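Local coordinates for protein escJ (Escherichia coli, PDB 1YJ7) that probably forms part of the oligomeric membrane platform on which the type III secretion system of enteropathogenic E. coli is assembled, at residues D25-S29 against L40-D46; G104-V110 against A125-S131; V140-K144 against I159-I163. The protein carries 3 engineered substitutions. Where two conformers were deposited one is given. Residues are numbered along the deposited sequence.

Contact 1 of 3, residues D25-S29 against L40-D46. Engineered in segment 40-46: A43 (natural residue Glu), A44 (natural residue Lys), A45 (natural residue Glu).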
ATOM      1  N   ASP D  25     -28.992  -3.018  19.063  1.00 25.06           N
ATOM      2  CA  ASP D  25     -29.944  -4.087  18.779  1.00 26.05           C
ATOM      3  C   ASP D  25     -29.415  -5.110  17.768  1.00 26.07           C
ATOM      4  O   ASP D  25     -30.165  -5.670  16.960  1.00 26.03           O
ATOM      5  CB  ASP D  25     -31.276  -3.444  18.370  1.00 27.08           C
ATOM      6  CG  ASP D  25     -31.730  -2.409  19.393  1.00 30.96           C
ATOM      7  OD1 ASP D  25     -31.706  -2.753  20.606  1.00 36.44           O
ATOM      8  OD2 ASP D  25     -32.069  -1.228  19.129  1.00 35.97           O
ATOM      9  N   VAL D  26     -28.108  -5.349  17.825  1.00 25.10           N
ATOM     10  CA  VAL D  26     -27.477  -6.426  17.089  1.00 25.68           C
ATOM     11  C   VAL D  26     -27.337  -7.616  18.021  1.00 26.82           C
ATOM     12  O   VAL D  26     -26.787  -7.481  19.100  1.00 27.18           O
ATOM     13  CB  VAL D  26     -26.074  -6.025  16.577  1.00 24.97           C
ATOM     14  CG1 VAL D  26     -25.343  -7.233  15.961  1.00 25.09           C
ATOM     15  CG2 VAL D  26     -26.182  -4.893  15.600  1.00 25.32           C
ATOM     16  N   ASN D  27     -27.793  -8.775  17.568  1.00 28.50           N
ATOM     17  CA  ASN D  27     -27.713 -10.022  18.328  1.00 29.82           C
ATOM     18  C   ASN D  27     -26.275 -10.556  18.276  1.00 29.39           C
ATOM     19  O   ASN D  27     -25.847 -11.154  17.292  1.00 30.48           O
ATOM     20  CB  ASN D  27     -28.755 -11.030  17.776  1.00 30.79           C
ATOM     21  CG  ASN D  27     -28.425 -12.500  18.072  1.00 33.45           C
ATOM     22  OD1 ASN D  27     -27.724 -12.832  19.033  1.00 36.77           O
ATOM     23  ND2 ASN D  27     -28.962 -13.388  17.239  1.00 37.17           N
ATOM     24  N   VAL D  28     -25.536 -10.348  19.355  1.00 28.58           N
ATOM     25  CA  VAL D  28     -24.158 -10.820  19.429  1.00 27.55           C
ATOM     26  C   VAL D  28     -24.004 -11.858  20.542  1.00 26.90           C
ATOM     27  O   VAL D  28     -24.635 -11.781  21.591  1.00 27.09           O
ATOM     28  CB  VAL D  28     -23.135  -9.634  19.545  1.00 27.49           C
ATOM     29  CG1 VAL D  28     -23.591  -8.593  20.524  1.00 27.47           C
ATOM     30  CG2 VAL D  28     -21.728 -10.126  19.909  1.00 27.45           C
ATOM     31  N   SER D  29     -23.188 -12.856  20.273  1.00 26.01           N
ATOM     32  CA  SER D  29     -22.871 -13.878  21.246  1.00 26.00           C
ATOM     33  C   SER D  29     -21.372 -13.922  21.476  1.00 25.16           C
ATOM     34  O   SER D  29     -20.574 -13.667  20.572  1.00 24.27           O
ATOM     35  CB  SER D  29     -23.403 -15.234  20.790  1.00 26.40           C
ATOM     36  OG  SER D  29     -22.819 -15.610  19.570  1.00 29.27           O
ATOM     37  N   LEU D  40     -16.366 -13.087  19.532  1.00 19.69           N
ATOM     38  CA  LEU D  40     -17.672 -12.544  19.237  1.00 19.89           C
ATOM     39  C   LEU D  40     -18.186 -13.029  17.895  1.00 20.45           C
ATOM     40  O   LEU D  40     -17.421 -13.102  16.945  1.00 21.07           O
ATOM     41  CB  LEU D  40     -17.638 -11.008  19.199  1.00 19.66           C
ATOM     42  CG  LEU D  40     -17.274 -10.326  20.503  1.00 19.19           C
ATOM     43  CD1 LEU D  40     -17.238  -8.815  20.296  1.00 16.87           C
ATOM     44  CD2 LEU D  40     -18.244 -10.702  21.620  1.00 18.59           C
ATOM     45  N   SER D  41     -19.477 -13.345  17.844  1.00 21.15           N
ATOM     46  CA  SER D  41     -20.189 -13.753  16.632  1.00 22.22           C
ATOM     47  C   SER D  41     -21.550 -13.093  16.566  1.00 22.10           C
ATOM     48  O   SER D  41     -22.080 -12.628  17.564  1.00 22.37           O
ATOM     49  CB  SER D  41     -20.365 -15.283  16.588  1.00 22.15           C
ATOM     50  OG  SER D  41     -19.158 -15.942  16.907  1.00 24.81           O
ATOM     51  N   VAL D  42     -22.127 -13.030  15.376  1.00 22.51           N
ATOM     52  CA  VAL D  42     -23.427 -12.414  15.181  1.00 23.19           C
ATOM     53  C   VAL D  42     -24.220 -13.253  14.199  1.00 23.50           C
ATOM     54  O   VAL D  42     -23.643 -14.026  13.439  1.00 23.96           O
ATOM     55  CB  VAL D  42     -23.310 -10.978  14.611  1.00 23.54           C
ATOM     56  CG1 VAL D  42     -22.702 -10.050  15.640  1.00 24.76           C
ATOM     57  CG2 VAL D  42     -22.481 -10.989  13.293  1.00 24.50           C
ATOM     58  N   ALA D  43     -25.536 -13.093  14.214  1.00 24.39           N
ATOM     59  CA  ALA D  43     -26.403 -13.678  13.188  1.00 24.70           C
ATOM     60  C   ALA D  43     -25.962 -13.180  11.824  1.00 25.08           C
ATOM     61  O   ALA D  43     -25.605 -12.005  11.689  1.00 23.26           O
ATOM     62  CB  ALA D  43     -27.852 -13.287  13.440  1.00 25.30           C
ATOM     63  N   ALA D  44     -25.985 -14.059  10.814  1.00 25.28           N
ATOM     64  CA  ALA D  44     -25.571 -13.683   9.466  1.00 25.61           C
ATOM     65  C   ALA D  44     -26.314 -12.465   8.935  1.00 25.11           C
ATOM     66  O   ALA D  44     -25.744 -11.652   8.221  1.00 25.81           O
ATOM     67  CB  ALA D  44     -25.743 -14.875   8.483  1.00 26.24           C
ATOM     68  N   ALA D  45     -27.588 -12.338   9.289  1.00 24.76           N
ATOM     69  CA  ALA D  45     -28.429 -11.255   8.790  1.00 24.03           C
ATOM     70  C   ALA D  45     -28.018  -9.907   9.389  1.00 22.84           C
ATOM     71  O   ALA D  45     -28.371  -8.852   8.865  1.00 22.91           O
ATOM     72  CB  ALA D  45     -29.895 -11.548   9.090  1.00 24.67           C
ATOM     73  N   ASP D  46     -27.270  -9.953  10.491  1.00 21.80           N
ATOM     74  CA  ASP D  46     -26.744  -8.754  11.141  1.00 21.35           C
ATOM     75  C   ASP D  46     -25.253  -8.496  10.856  1.00 20.40           C
ATOM     76  O   ASP D  46     -24.694  -7.518  11.347  1.00 20.16           O
ATOM     77  CB  ASP D  46     -26.893  -8.885  12.664  1.00 20.90           C
ATOM     78  CG  ASP D  46     -28.337  -8.790  13.137  1.00 24.33           C
ATOM     79  OD1 ASP D  46     -29.186  -8.167  12.460  1.00 25.99           O
ATOM     80  OD2 ASP D  46     -28.699  -9.296  14.221  1.00 29.04           O
TER
HETATM   81  O   HOH W   1     -30.424  -8.624  15.785  1.00 42.73           O
HETATM   82  O   HOH W   2     -18.869 -16.302  19.625  1.00 23.61           O

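Contact 2 of 3, residues G104-V110 against A125-S131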
ATOM      1  N   GLY D 104     -12.875  12.287  36.301  1.00 13.97           N
ATOM      2  CA  GLY D 104     -13.487  12.569  35.021  1.00 14.13           C
ATOM      3  C   GLY D 104     -12.588  12.318  33.833  1.00 13.44           C
ATOM      4  O   GLY D 104     -13.082  12.264  32.718  1.00 13.77           O
ATOM      5  N   VAL D 105     -11.278  12.178  34.035  1.00 12.74           N
ATOM      6  CA  VAL D 105     -10.380  11.790  32.951  1.00 13.12           C
ATOM      7  C   VAL D 105     -10.432  10.274  32.761  1.00 14.07           C
ATOM      8  O   VAL D 105     -10.259   9.517  33.734  1.00 14.27           O
ATOM      9  CB  VAL D 105      -8.930  12.215  33.239  1.00 12.49           C
ATOM     10  CG1 VAL D 105      -7.984  11.667  32.195  1.00 13.67           C
ATOM     11  CG2 VAL D 105      -8.829  13.746  33.318  1.00 12.71           C
ATOM     12  N   ILE D 106     -10.712   9.825  31.543  1.00 13.08           N
ATOM     13  CA  ILE D 106     -10.758   8.390  31.251  1.00 14.17           C
ATOM     14  C   ILE D 106      -9.714   7.902  30.250  1.00 14.09           C
ATOM     15  O   ILE D 106      -9.476   6.697  30.105  1.00 14.39           O
ATOM     16  CB  ILE D 106     -12.205   7.956  30.893  1.00 15.08           C
ATOM     17  CG1 ILE D 106     -12.626   8.517  29.538  1.00 17.12           C
ATOM     18  CG2 ILE D 106     -13.141   8.388  32.006  1.00 16.31           C
ATOM     19  CD1 ILE D 106     -14.055   8.098  29.126  1.00 19.85           C
ATOM     20  N   ASP D 107      -9.054   8.825  29.552  1.00 12.70           N
ATOM     21  CA  ASP D 107      -7.931   8.468  28.688  1.00 12.51           C
ATOM     22  C   ASP D 107      -7.109   9.746  28.475  1.00 13.03           C
ATOM     23  O   ASP D 107      -7.638  10.834  28.635  1.00 11.98           O
ATOM     24  CB  ASP D 107      -8.416   7.871  27.359  1.00 12.32           C
ATOM     25  CG  ASP D 107      -7.363   7.047  26.645  1.00 14.99           C
ATOM     26  OD1 ASP D 107      -7.718   6.422  25.611  1.00 16.90           O
ATOM     27  OD2 ASP D 107      -6.167   6.954  26.990  1.00 15.30           O
ATOM     28  N   CYS D 108      -5.813   9.592  28.211  1.00 13.84           N
ATOM     29  CA  CYS D 108      -4.885  10.721  28.098  1.00 15.25           C
ATOM     30  C   CYS D 108      -3.737  10.322  27.185  1.00 14.79           C
ATOM     31  O   CYS D 108      -3.202   9.206  27.299  1.00 15.67           O
ATOM     32  CB  CYS D 108      -4.315  11.112  29.497  1.00 15.99           C
ATOM     33  SG  CYS D 108      -3.261  12.569  29.465  1.00 21.47           S
ATOM     34  N   SER D 109      -3.335  11.217  26.278  1.00 13.60           N
ATOM     35  CA  SER D 109      -2.110  11.057  25.534  1.00 13.45           C
ATOM     36  C   SER D 109      -1.298  12.327  25.629  1.00 13.23           C
ATOM     37  O   SER D 109      -1.840  13.412  25.511  1.00 12.90           O
ATOM     38  CB  SER D 109      -2.374  10.750  24.059  1.00 13.90           C
ATOM     39  OG  SER D 109      -2.779   9.414  23.870  1.00 16.20           O
ATOM     40  N   VAL D 110      -0.004  12.166  25.860  1.00 12.81           N
ATOM     41  CA  VAL D 110       0.938  13.278  25.899  1.00 13.36           C
ATOM     42  C   VAL D 110       2.067  12.965  24.937  1.00 13.71           C
ATOM     43  O   VAL D 110       2.677  11.884  24.998  1.00 13.64           O
ATOM     44  CB  VAL D 110       1.522  13.482  27.320  1.00 13.52           C
ATOM     45  CG1 VAL D 110       2.584  14.579  27.299  1.00 15.09           C
ATOM     46  CG2 VAL D 110       0.417  13.820  28.285  1.00 14.41           C
ATOM     47  N   ALA D 125       1.994  18.305  23.355  1.00 12.80           N
ATOM     48  CA  ALA D 125       0.619  18.081  22.908  1.00 12.48           C
ATOM     49  C   ALA D 125      -0.053  17.166  23.908  1.00 11.69           C
ATOM     50  O   ALA D 125       0.493  16.132  24.233  1.00 11.73           O
ATOM     51  CB  ALA D 125       0.639  17.420  21.558  1.00 12.87           C
ATOM     52  N   VAL D 126      -1.239  17.552  24.361  1.00 11.45           N
ATOM     53  CA  VAL D 126      -1.970  16.834  25.401  1.00 12.32           C
ATOM     54  C   VAL D 126      -3.406  16.647  24.958  1.00 12.03           C
ATOM     55  O   VAL D 126      -4.122  17.630  24.723  1.00 12.36           O
ATOM     56  CB  VAL D 126      -1.949  17.609  26.717  1.00 11.86           C
ATOM     57  CG1 VAL D 126      -2.678  16.821  27.813  1.00 12.82           C
ATOM     58  CG2 VAL D 126      -0.526  17.902  27.120  1.00 13.66           C
ATOM     59  N   LEU D 127      -3.820  15.388  24.827  1.00 12.25           N
ATOM     60  CA  LEU D 127      -5.205  15.038  24.516  1.00 11.42           C
ATOM     61  C   LEU D 127      -5.801  14.340  25.733  1.00 12.17           C
ATOM     62  O   LEU D 127      -5.218  13.379  26.271  1.00 12.59           O
ATOM     63  CB  LEU D 127      -5.270  14.113  23.315  1.00 11.61           C
ATOM     64  CG  LEU D 127      -6.663  13.595  22.936  1.00 11.62           C
ATOM     65  CD1 LEU D 127      -7.594  14.717  22.518  1.00 13.54           C
ATOM     66  CD2 LEU D 127      -6.528  12.557  21.852  1.00 13.62           C
ATOM     67  N   VAL D 128      -6.927  14.858  26.198  1.00 12.05           N
ATOM     68  CA  VAL D 128      -7.615  14.307  27.364  1.00 12.41           C
ATOM     69  C   VAL D 128      -9.026  13.928  26.964  1.00 12.20           C
ATOM     70  O   VAL D 128      -9.766  14.718  26.390  1.00 11.07           O
ATOM     71  CB  VAL D 128      -7.659  15.313  28.525  1.00 12.85           C
ATOM     72  CG1 VAL D 128      -8.401  14.735  29.751  1.00 14.69           C
ATOM     73  CG2 VAL D 128      -6.257  15.769  28.895  1.00 13.94           C
ATOM     74  N   ILE D 129      -9.402  12.691  27.266  1.00 11.40           N
ATOM     75  CA  ILE D 129     -10.741  12.214  27.019  1.00 11.90           C
ATOM     76  C   ILE D 129     -11.454  12.180  28.362  1.00 12.56           C
ATOM     77  O   ILE D 129     -10.932  11.625  29.332  1.00 12.81           O
ATOM     78  CB  ILE D 129     -10.746  10.783  26.418  1.00 11.82           C
ATOM     79  CG1 ILE D 129      -9.905  10.682  25.138  1.00 13.48           C
ATOM     80  CG2 ILE D 129     -12.199  10.354  26.133  1.00 12.36           C
ATOM     81  CD1 ILE D 129     -10.225  11.766  24.040  1.00 14.45           C
ATOM     82  N   SER D 130     -12.628  12.792  28.428  1.00 12.37           N
ATOM     83  CA  SER D 130     -13.421  12.791  29.639  1.00 12.87           C
ATOM     84  C   SER D 130     -14.644  11.894  29.570  1.00 12.84           C
ATOM     85  O   SER D 130     -15.134  11.520  28.507  1.00 11.21           O
ATOM     86  CB  SER D 130     -13.865  14.210  29.985  1.00 13.61           C
ATOM     87  OG  SER D 130     -15.009  14.585  29.236  1.00 14.00           O
ATOM     88  N   SER D 131     -15.145  11.562  30.754  1.00 14.03           N
ATOM     89  CA  SER D 131     -16.475  10.981  30.878  1.00 14.40           C
ATOM     90  C   SER D 131     -17.469  11.913  30.158  1.00 15.68           C
ATOM     91  O   SER D 131     -17.317  13.137  30.218  1.00 13.14           O
ATOM     92  CB  SER D 131     -16.867  10.832  32.340  0.50 14.83           C
ATOM     93  OG  SER D 131     -15.790  10.304  33.108  0.50 15.20           O
TER

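Contact 3 of 3, residues V140-K144 against I159-I163. With GOL (glycerol), chain J.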
ATOM      1  N   VAL D 140      -8.602  23.070  32.316  1.00 14.73           N
ATOM      2  CA  VAL D 140      -7.553  23.187  31.307  1.00 14.95           C
ATOM      3  C   VAL D 140      -6.356  24.004  31.786  1.00 15.10           C
ATOM      4  O   VAL D 140      -5.228  23.609  31.577  1.00 14.51           O
ATOM      5  CB  VAL D 140      -8.110  23.726  29.975  1.00 15.52           C
ATOM      6  CG1 VAL D 140      -6.997  24.086  28.994  1.00 16.60           C
ATOM      7  CG2 VAL D 140      -8.991  22.702  29.384  1.00 16.34           C
ATOM      8  N   ILE D 141      -6.605  25.126  32.457  1.00 16.35           N
ATOM      9  CA  ILE D 141      -5.519  25.933  32.994  1.00 16.96           C
ATOM     10  C   ILE D 141      -4.665  25.138  34.015  1.00 16.44           C
ATOM     11  O   ILE D 141      -3.441  25.213  33.987  1.00 15.52           O
ATOM     12  CB  ILE D 141      -6.167  27.140  33.525  0.50 18.80           C
ATOM     13  CG1 ILE D 141      -6.365  28.140  32.373  0.50 18.97           C
ATOM     14  CG2 ILE D 141      -5.303  27.783  34.632  0.50 17.28           C
ATOM     15  CD1 ILE D 141      -7.117  29.354  32.764  0.50 19.81           C
ATOM     16  N   GLN D 142      -5.315  24.318  34.845  1.00 15.92           N
ATOM     17  CA  GLN D 142      -4.614  23.458  35.790  1.00 15.67           C
ATOM     18  C   GLN D 142      -3.801  22.392  35.092  1.00 14.25           C
ATOM     19  O   GLN D 142      -2.652  22.146  35.432  1.00 13.52           O
ATOM     20  CB  GLN D 142      -5.609  22.801  36.743  1.00 15.60           C
ATOM     21  CG  GLN D 142      -6.182  23.783  37.756  1.00 19.10           C
ATOM     22  CD  GLN D 142      -7.391  23.250  38.500  1.00 22.35           C
ATOM     23  OE1 GLN D 142      -7.544  23.490  39.718  1.00 26.21           O
ATOM     24  NE2 GLN D 142      -8.259  22.547  37.790  1.00 20.40           N
ATOM     25  N   ILE D 143      -4.404  21.738  34.112  1.00 13.55           N
ATOM     26  CA  ILE D 143      -3.693  20.737  33.323  1.00 13.32           C
ATOM     27  C   ILE D 143      -2.449  21.311  32.674  1.00 13.25           C
ATOM     28  O   ILE D 143      -1.386  20.721  32.725  1.00 13.25           O
ATOM     29  CB  ILE D 143      -4.646  20.107  32.284  1.00 13.52           C
ATOM     30  CG1 ILE D 143      -5.687  19.236  32.995  1.00 13.01           C
ATOM     31  CG2 ILE D 143      -3.857  19.312  31.248  1.00 13.35           C
ATOM     32  CD1 ILE D 143      -6.890  18.904  32.155  1.00 15.29           C
ATOM     33  N   LYS D 144      -2.572  22.488  32.066  1.00 13.88           N
ATOM     34  CA  LYS D 144      -1.438  23.092  31.406  1.00 14.55           C
ATOM     35  C   LYS D 144      -0.334  23.407  32.414  1.00 14.55           C
ATOM     36  O   LYS D 144       0.821  23.175  32.139  1.00 14.58           O
ATOM     37  CB  LYS D 144      -1.855  24.366  30.691  1.00 15.41           C
ATOM     38  CG  LYS D 144      -2.604  24.120  29.444  1.00 17.61           C
ATOM     39  CD  LYS D 144      -2.631  25.383  28.568  1.00 22.69           C
ATOM     40  CE  LYS D 144      -3.352  25.112  27.276  1.00 25.10           C
ATOM     41  NZ  LYS D 144      -3.740  26.395  26.606  1.00 27.72           N
ATOM     42  N   ILE D 159       2.065  24.621  24.901  1.00 16.23           N
ATOM     43  CA  ILE D 159       1.332  23.415  25.299  1.00 15.56           C
ATOM     44  C   ILE D 159      -0.057  23.479  24.677  1.00 15.14           C
ATOM     45  O   ILE D 159      -0.805  24.422  24.916  1.00 16.39           O
ATOM     46  CB  ILE D 159       1.226  23.289  26.843  1.00 14.76           C
ATOM     47  CG1 ILE D 159       2.613  23.297  27.488  1.00 14.41           C
ATOM     48  CG2 ILE D 159       0.478  22.001  27.221  1.00 15.74           C
ATOM     49  CD1 ILE D 159       2.581  23.498  28.988  1.00 15.45           C
ATOM     50  N   SER D 160      -0.403  22.472  23.886  1.00 14.58           N
ATOM     51  CA  SER D 160      -1.717  22.379  23.304  1.00 15.20           C
ATOM     52  C   SER D 160      -2.489  21.371  24.138  1.00 15.17           C
ATOM     53  O   SER D 160      -2.020  20.246  24.299  1.00 15.49           O
ATOM     54  CB  SER D 160      -1.622  21.927  21.845  0.50 15.46           C
ATOM     55  OG  SER D 160      -2.844  22.171  21.182  0.50 15.96           O
ATOM     56  N   VAL D 161      -3.637  21.771  24.679  1.00 15.08           N
ATOM     57  CA  VAL D 161      -4.540  20.851  25.377  1.00 15.10           C
ATOM     58  C   VAL D 161      -5.851  20.768  24.614  1.00 15.42           C
ATOM     59  O   VAL D 161      -6.499  21.789  24.319  1.00 15.87           O
ATOM     60  CB  VAL D 161      -4.784  21.287  26.848  1.00 15.51           C
ATOM     61  CG1 VAL D 161      -5.786  20.343  27.551  1.00 16.85           C
ATOM     62  CG2 VAL D 161      -3.469  21.333  27.586  1.00 16.05           C
ATOM     63  N   VAL D 162      -6.235  19.551  24.258  1.00 13.78           N
ATOM     64  CA  VAL D 162      -7.508  19.317  23.615  1.00 13.37           C
ATOM     65  C   VAL D 162      -8.280  18.355  24.502  1.00 13.19           C
ATOM     66  O   VAL D 162      -7.733  17.346  24.919  1.00 12.12           O
ATOM     67  CB  VAL D 162      -7.323  18.741  22.222  1.00 13.15           C
ATOM     68  CG1 VAL D 162      -8.645  18.326  21.606  1.00 14.51           C
ATOM     69  CG2 VAL D 162      -6.583  19.793  21.305  1.00 14.67           C
ATOM     70  N   ILE D 163      -9.525  18.707  24.796  1.00 13.10           N
ATOM     71  CA  ILE D 163     -10.399  17.852  25.614  1.00 13.46           C
ATOM     72  C   ILE D 163     -11.614  17.412  24.811  1.00 13.02           C
ATOM     73  O   ILE D 163     -12.246  18.203  24.130  1.00 12.94           O
ATOM     74  CB  ILE D 163     -10.762  18.541  26.966  0.50 13.63           C
ATOM     75  CG1 ILE D 163     -11.519  19.850  26.768  0.50 14.22           C
ATOM     76  CG2 ILE D 163      -9.490  18.782  27.813  0.50 14.57           C
ATOM     77  CD1 ILE D 163     -12.111  20.404  28.060  0.50 13.98           C
TER
HETATM   78  C1  GOL J 801      -5.001  25.342  21.994  1.00 40.13           C
HETATM   79  O1  GOL J 801      -3.996  24.626  21.281  1.00 40.41           O
HETATM   80  C2  GOL J 801      -5.343  24.666  23.323  1.00 39.39           C
HETATM   81  O2  GOL J 801      -4.208  24.527  24.122  1.00 35.36           O
HETATM   82  C3  GOL J 801      -6.369  25.474  24.118  1.00 40.72           C
HETATM   83  O3  GOL J 801      -6.765  24.748  25.272  1.00 42.47           O
HETATM   84  O   HOH W   3      -1.372  27.475  25.938  1.00 39.10           O

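Contact 1 of 3, residues D25-S29 against L40-D46
N27, S29 and D46 have the most surface covered by the contact, and each marks a different stage in how the two segments come together. S29 sits where the antiparallel β-hairpin of strands 28-32 and 38-42 is properly formed: it makes a hydrogen-bonded pair with S41, S29 N to S41 O at 2.9 Å and S41 N to S29 O at 3.0 Å. Next to it V28 and V42 form a non-hydrogen-bonded pair, their CA atoms 4.6 Å apart. N27 lies just before the strand; its carbonyl O is 3.4 Å from V42 CA, a CA-H...O contact, and its ND2 comes within 4.0 Å of CB of A43, an engineered alanine. Beyond this point the two segments diverge, and D46 spans the gap. Its OD2 takes a short 2.4 Å hydrogen bond from water 1, which also donates to D25 O at 3.2 Å and accepts from N27 N at 3.2 Å. OD1 of D46 forms a salt bridge with R49, which also hydrogen-bonds D25 O. D25, with positive phi, is the C′ residue of the Schellman motif ending helix 11-23, and strand 28-32 begins three residues later. V26 CG1 meets V42 CG1 at 3.9 Å and V28 CG2 meets L40 CD2 at 3.9 Å; V26 and V28 also touch L21 of helix 11-23. The chemistry is thus divided: aliphatic side chains bind the hairpin to its helices, backbone bonds join S29 to S41, and one water and an Asp-Arg pair hold the polar end where the segments part.

Contact 2 of 3, residues G104-V110 against A125-S131
A β-hairpin with a classic bulge joins strands 105-113 and 123-130, the first two strands of an α-β-β-α-β domain consistent with the ring-building motif of secretion-system ring proteins. The strands run antiparallel at 155°. At the bulge both I106 and D107 face I129: I129 O accepts I106 N at 2.9 Å and, weakly, D107 N at 3.4 Å, while I129 N donates to D107 O at 2.9 Å. Past it the register is regular, S109 N to L127 O and L127 N to S109 O both measuring 2.9 Å. I129 has the most surface covered, its CB lying 3.8 Å from D107 CB and its CG2 3.9 Å from I106 CG1.

The two faces of the sheet have different neighbours. C108, V110, V126 and V128 form the apolar one, where V105 CG2 reaches V128 CG1 at 3.7 Å and helix 80-99 covers C108, V110 and V126. D107, S109, L127 and I129 look toward the second subunit, whose K101 makes a salt bridge with D107 and a hydrogen bond with S109 OG; D107 OD2 also accepts C108 N at 2.9 Å. At the open end of the hairpin G104 has a positive phi of 99°, at which a CB would jam against the preceding carbonyl, and its O accepts S131 N at 2.9 Å.

Contact 3 of 3, residues V140-K144 against I159-I163
The start of helix 140-150 lies over strand 159-165 with the segment axes 9.4 Å apart at closest and their directions 137° from each other. No hydrogen bond crosses directly; the separation is filled by side chains. I159, V161 and I163 point at the helix from every second strand position. V161 is the central one: its CB is 4.2 Å from V140 CG1, and its CG2 is 4.2 Å from I143 CG2 and 3.5 Å from K144 CG. V140 CG2 also meets I163 CD1 at 4.1 Å. K144 lies along the strand edge, where a glycerol, probably from crystallisation, binds: its O2 accepts K144 NZ at 3.1 Å and V161 N at 2.9 Å. Water 3 links K144 NZ (2.7 Å) to I159 O (3.3 Å). This is the helix-to-second-strand half of a β-α-β crossover, since strand 159-165 pairs in parallel with strand 123-130, whereas S160 and V162, pointing away from the helix, pack on N149 and L146 of the second subunit.

Contacts 2 and 3 share one sheet, whose middle strand, 123-130, pairs with 105-113 in contact 2 and with 159-165 beside it. Their centres are 10 Å apart and they touch through V126 N and S160 O at 2.8 Å and V126 O and V162 N at 2.9 Å, both probable hydrogen bonds. Helices 80-99 and 140-150 lie on the same face of this sheet; the opposite face, with S109, L127 and I129 of contact 2 and S160 and V162 of contact 3, meets the second subunit. Contact 1 belongs to a separate three-stranded sheet, its centre 32 Å from that of contact 2 and 41 Å from that of contact 3, and no other chain of the assembly touches it.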